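Long-range contacts in sensor protein (Pseudomonas syringae pv. tomato, PDB 2R8R), which is probably an ATP-dependent histidine kinase of a two-component system, represented here by its N-terminal KdpD sensor domain of the P-loop NTPase clan: residues 24-28 and 53-57; 75-81 and 109-113. All blocks are in the same frame, centred on the assembly; numbering follows the deposited sequence.

Contact 1 of 2, residues 24-28 and 53-57; sequences LQAAH and LLNGL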
# COMPACT_ATOMS: atom_id res chain seq x y z
N LEU A 24 7.55 5.30 5.31
CA LEU A 24 8.08 6.65 5.26
C LEU A 24 9.31 6.81 6.15
O LEU A 24 10.24 7.51 5.75
CB LEU A 24 7.00 7.69 5.58
CG LEU A 24 5.85 7.83 4.56
CD1 LEU A 24 4.94 8.96 5.01
CD2 LEU A 24 6.37 8.08 3.15
N GLN A 25 9.32 6.12 7.31
CA GLN A 25 10.52 6.06 8.17
C GLN A 25 11.66 5.32 7.51
O GLN A 25 12.81 5.72 7.64
CB GLN A 25 10.23 5.38 9.52
CG GLN A 25 9.38 6.18 10.51
CD GLN A 25 10.11 7.42 11.07
OE1 GLN A 25 11.18 7.82 10.58
NE2 GLN A 25 9.53 8.02 12.10
N ALA A 26 11.37 4.24 6.79
CA ALA A 26 12.42 3.53 6.05
C ALA A 26 13.00 4.46 4.99
O ALA A 26 14.21 4.48 4.75
CB ALA A 26 11.88 2.26 5.42
N ALA A 27 12.13 5.24 4.38
CA ALA A 27 12.50 6.16 3.30
C ALA A 27 13.39 7.32 3.77
O ALA A 27 14.30 7.76 3.08
CB ALA A 27 11.24 6.67 2.63
N HIS A 28 13.13 7.80 4.98
CA HIS A 28 13.94 8.82 5.63
C HIS A 28 15.33 8.32 5.98
O HIS A 28 16.32 9.05 5.83
CB HIS A 28 13.22 9.37 6.88
CG HIS A 28 12.28 10.50 6.57
ND1 HIS A 28 12.73 11.78 6.32
CD2 HIS A 28 10.94 10.54 6.42
CE1 HIS A 28 11.70 12.56 6.03
NE2 HIS A 28 10.60 11.83 6.10
N LEU A 53 6.09 13.30 8.00
CA LEU A 53 7.16 12.53 7.34
C LEU A 53 7.16 12.75 5.81
O LEU A 53 8.21 12.93 5.19
CB LEU A 53 7.05 11.04 7.68
CG LEU A 53 7.47 10.67 9.10
CD1 LEU A 53 7.38 9.14 9.29
CD2 LEU A 53 8.87 11.21 9.41
N LEU A 54 5.99 12.75 5.21
CA LEU A 54 5.90 12.94 3.79
C LEU A 54 6.43 14.31 3.34
O LEU A 54 7.06 14.42 2.29
CB LEU A 54 4.47 12.73 3.32
CG LEU A 54 4.19 12.85 1.82
CD1 LEU A 54 5.08 11.88 1.03
CD2 LEU A 54 2.68 12.63 1.58
N ASN A 55 6.19 15.33 4.13
CA ASN A 55 6.62 16.68 3.77
C ASN A 55 8.12 16.89 3.86
O ASN A 55 8.62 17.88 3.34
CB ASN A 55 5.86 17.74 4.60
CG ASN A 55 4.39 17.94 4.10
OD1 ASN A 55 3.52 18.36 4.89
ND2 ASN A 55 4.12 17.63 2.79
N GLY A 56 8.85 15.97 4.48
CA GLY A 56 10.31 15.96 4.41
C GLY A 56 10.94 15.20 3.24
O GLY A 56 12.17 15.09 3.17
N LEU A 57 10.12 14.65 2.35
CA LEU A 57 10.59 13.84 1.25
C LEU A 57 10.22 14.52 -0.07
O LEU A 57 9.16 15.14 -0.16
CB LEU A 57 9.94 12.45 1.29
CG LEU A 57 10.29 11.53 2.46
CD1 LEU A 57 9.29 10.36 2.56
CD2 LEU A 57 11.72 11.04 2.37

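Contact 2 of 2, residues 75-81 and 109-113; sequences MDLDALL and DIQEL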
# COMPACT_ATOMS: atom_id res chain seq x y z
N MSE A 75 -0.25 8.07 -9.64
CA MSE A 75 1.15 8.25 -9.78
C MSE A 75 1.50 8.65 -11.23
O MSE A 75 0.95 8.08 -12.22
CB MSE A 75 1.83 6.95 -9.42
CG MSE A 75 3.28 6.98 -9.47
SE MSE A 75 4.00 5.21 -9.20
CE MSE A 75 3.23 4.30 -10.65
N ASP A 76 2.37 9.65 -11.33
CA ASP A 76 2.85 10.10 -12.61
C ASP A 76 4.04 9.25 -13.03
O ASP A 76 5.18 9.66 -12.93
CB ASP A 76 3.20 11.57 -12.55
CG ASP A 76 3.45 12.16 -13.90
OD1 ASP A 76 3.46 11.44 -14.91
OD2 ASP A 76 3.62 13.38 -13.96
N LEU A 77 3.74 8.07 -13.55
CA LEU A 77 4.72 7.08 -13.93
C LEU A 77 5.74 7.61 -14.95
O LEU A 77 6.95 7.40 -14.81
CB LEU A 77 3.97 5.87 -14.51
CG LEU A 77 4.76 4.63 -14.97
CD1 LEU A 77 5.62 4.05 -13.82
CD2 LEU A 77 3.78 3.57 -15.56
N ASP A 78 5.22 8.29 -15.97
CA ASP A 78 6.01 8.88 -17.02
C ASP A 78 7.02 9.88 -16.47
O ASP A 78 8.13 9.85 -16.86
CB ASP A 78 5.11 9.62 -18.03
CG ASP A 78 4.36 8.69 -18.95
OD1 ASP A 78 4.20 7.51 -18.57
OD2 ASP A 78 3.92 9.13 -20.05
N ALA A 79 6.61 10.75 -15.56
CA ALA A 79 7.56 11.68 -14.96
C ALA A 79 8.59 10.96 -14.10
O ALA A 79 9.75 11.38 -14.07
CB ALA A 79 6.82 12.75 -14.15
N LEU A 80 8.19 9.88 -13.40
CA LEU A 80 9.11 9.15 -12.54
C LEU A 80 10.18 8.44 -13.38
O LEU A 80 11.34 8.37 -12.98
CB LEU A 80 8.37 8.13 -11.63
CG LEU A 80 7.45 8.72 -10.53
CD1 LEU A 80 6.48 7.67 -10.00
CD2 LEU A 80 8.22 9.43 -9.43
N LEU A 81 9.79 7.92 -14.53
CA LEU A 81 10.72 7.20 -15.39
C LEU A 81 11.71 8.19 -15.99
O LEU A 81 12.88 7.87 -16.14
CB LEU A 81 10.01 6.43 -16.50
CG LEU A 81 9.26 5.18 -16.06
CD1 LEU A 81 8.23 4.76 -17.12
CD2 LEU A 81 10.21 4.01 -15.73
N ASP A 109 2.81 -0.74 -13.01
CA ASP A 109 3.56 0.50 -12.89
C ASP A 109 4.88 0.28 -12.15
O ASP A 109 5.94 0.72 -12.56
CB ASP A 109 2.77 1.56 -12.11
CG ASP A 109 1.51 2.08 -12.82
OD1 ASP A 109 1.22 1.71 -14.00
OD2 ASP A 109 0.82 2.89 -12.17
N ILE A 110 4.77 -0.42 -11.02
CA ILE A 110 5.90 -0.80 -10.21
C ILE A 110 6.89 -1.69 -10.96
O ILE A 110 8.09 -1.47 -10.89
CB ILE A 110 5.43 -1.49 -8.88
CG1 ILE A 110 4.82 -0.41 -7.95
CG2 ILE A 110 6.56 -2.22 -8.25
CD1 ILE A 110 3.99 -0.92 -6.79
N GLN A 111 6.40 -2.69 -11.67
CA GLN A 111 7.31 -3.57 -12.39
C GLN A 111 8.11 -2.74 -13.39
O GLN A 111 9.27 -2.98 -13.56
CB GLN A 111 6.60 -4.75 -13.11
CG GLN A 111 5.87 -5.80 -12.25
CD GLN A 111 6.75 -6.48 -11.23
OE1 GLN A 111 7.86 -6.90 -11.53
NE2 GLN A 111 6.24 -6.61 -10.00
N GLU A 112 7.47 -1.77 -14.03
CA GLU A 112 8.13 -0.90 -15.02
C GLU A 112 9.23 -0.03 -14.43
O GLU A 112 10.27 0.16 -15.04
CB GLU A 112 7.13 0.03 -15.74
CG GLU A 112 7.72 0.61 -17.01
CD GLU A 112 6.79 1.45 -17.84
OE1 GLU A 112 5.76 1.91 -17.32
OE2 GLU A 112 7.13 1.67 -19.04
N LEU A 113 8.99 0.52 -13.24
CA LEU A 113 10.01 1.28 -12.50
C LEU A 113 11.16 0.36 -12.18
O LEU A 113 12.29 0.73 -12.34
CB LEU A 113 9.44 1.83 -11.18
CG LEU A 113 8.33 2.89 -11.31
CD1 LEU A 113 7.61 3.02 -9.98
CD2 LEU A 113 8.95 4.22 -11.81
O HOH W 1 0.28 5.45 -12.95

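Contact 1 of 2, residues 24-28 and 53-57
Leu24 reaches out between Leu53, Leu54 and Leu57 and makes the apolar centre of this contact. Its CB meets Leu53 CB at 4.0 Å. Beyond the fork the branches divide the work: Leu24 CD1 lies against the backbone N of Leu54, 3.9 Å away, while Leu24 CD2 packs on Leu57 CD1 at 3.8 Å. Ala27 CB borders the same Leu57 methyl more loosely. Leu24, Ala27 and Leu57 also rest on Leu89, so the cluster packs against strand 87-90 of the parallel sheet of this P-loop NTPase domain. Helix 19-32 follows a probable Walker A loop, whose residues the Leu24 side chain touches, and across from it a type I turn runs from Leu54 to Leu57. That turn brings Leu57 back over one face of the His28 ring: Leu57 CD2 stands 3.9 Å from the ring centroid and only 8° off the normal, a CH-pi contact. Farther out, Leu53 CD1 lies over a face of the Gln25 amide, 3.7 Å from Gln25 CD, because the Gln25 chain bends at chi2 (-69°) and returns toward helix 48-54. At the polar edge His28 NE2 donates to Leu53 O over 2.8 Å with an N-H...O angle of 163°. The oxygen lies near the ring plane, although the donor is tilted from the carbonyl plane. Gly56 N approaches Leu53 O from the opposite face of that plane, so two donors grip this carbonyl.

Contact 2 of 2, residues 75-81 and 109-113
Leu77 and Leu113 meet where helices 77-83 and 106-115 lie side by side, with Leu77 CD1 3.9 Å from Leu113 CG. The two side chains cross at a slant. Leu113 CD2 extends the patch to Leu80 CB, at 4.0 Å, and to Leu81 CD2. On the other branch, Leu77 CD2 faces two carboxylates, approaching Asp109 OD1 and Glu112 OE1. Leu77 gets there with CG anti to the backbone N (chi1 -178°), which carries its fork across to helix 106-115. Leu81 CD1 lies against the Glu112 carboxylate, 3.7 Å from Glu112 CD, and the two side chains run at about a right angle. The extended Glu112 chain sets its carboxylate beside both leucines, OE1 toward Leu77 and the CD end against Leu81 CD1. Selenium of Met75, a selenomethionine, lies more loosely beside Leu113 CD1.

Around this apolar shell, polar links set the ends. A water lies 2.8 Å from Met75 O and 2.7 Å from Asp109 OD2, bridging the chain just ahead of the N-cap to helix 106-115. The Asp109 carboxylate has a further, direct partner in His103, whose ND1 bonds to OD1 and fixes that end of the group. Asp76 is the N-cap of helix 77-83: its OD1 accepts from Ala79 N at 3.3 Å, the donor lying above the carboxylate plane.

The short axes of 77-81 and 109-113 run nearly parallel, 12° apart and 10.8 Å at closest approach, as expected of successive helices of an alpha/beta fold, joined through strand 87-90 of the parallel sheet and packed on the same side of it. Met75 and Leu80 pack on Val90 and Val88 of strand 87-90, while Leu113 rests on Val120 of strand 119-125.

Overall arrangement
Contact 1 closes before contact 2 opens along the chain, and both lie within the KdpD sensor domain. Their centres are 19 Å apart and their nearest atoms about 11 Å, so they do not touch. What relates them is the five-stranded parallel sheet, ordered 37-39, 87-90, 119-125, 7-12, 158-161. Contact 1 joins helices 19-32 and 48-54 over one side of it, and contact 2 joins helices 77-83 and 106-115 on the other. Strand 87-90 is common ground: Leu89 supports contact 1, whereas Val88 and Val90 support contact 2. The two helix pairs thus sandwich this strand, in a layered alpha/beta arrangement consistent with a P-loop NTPase.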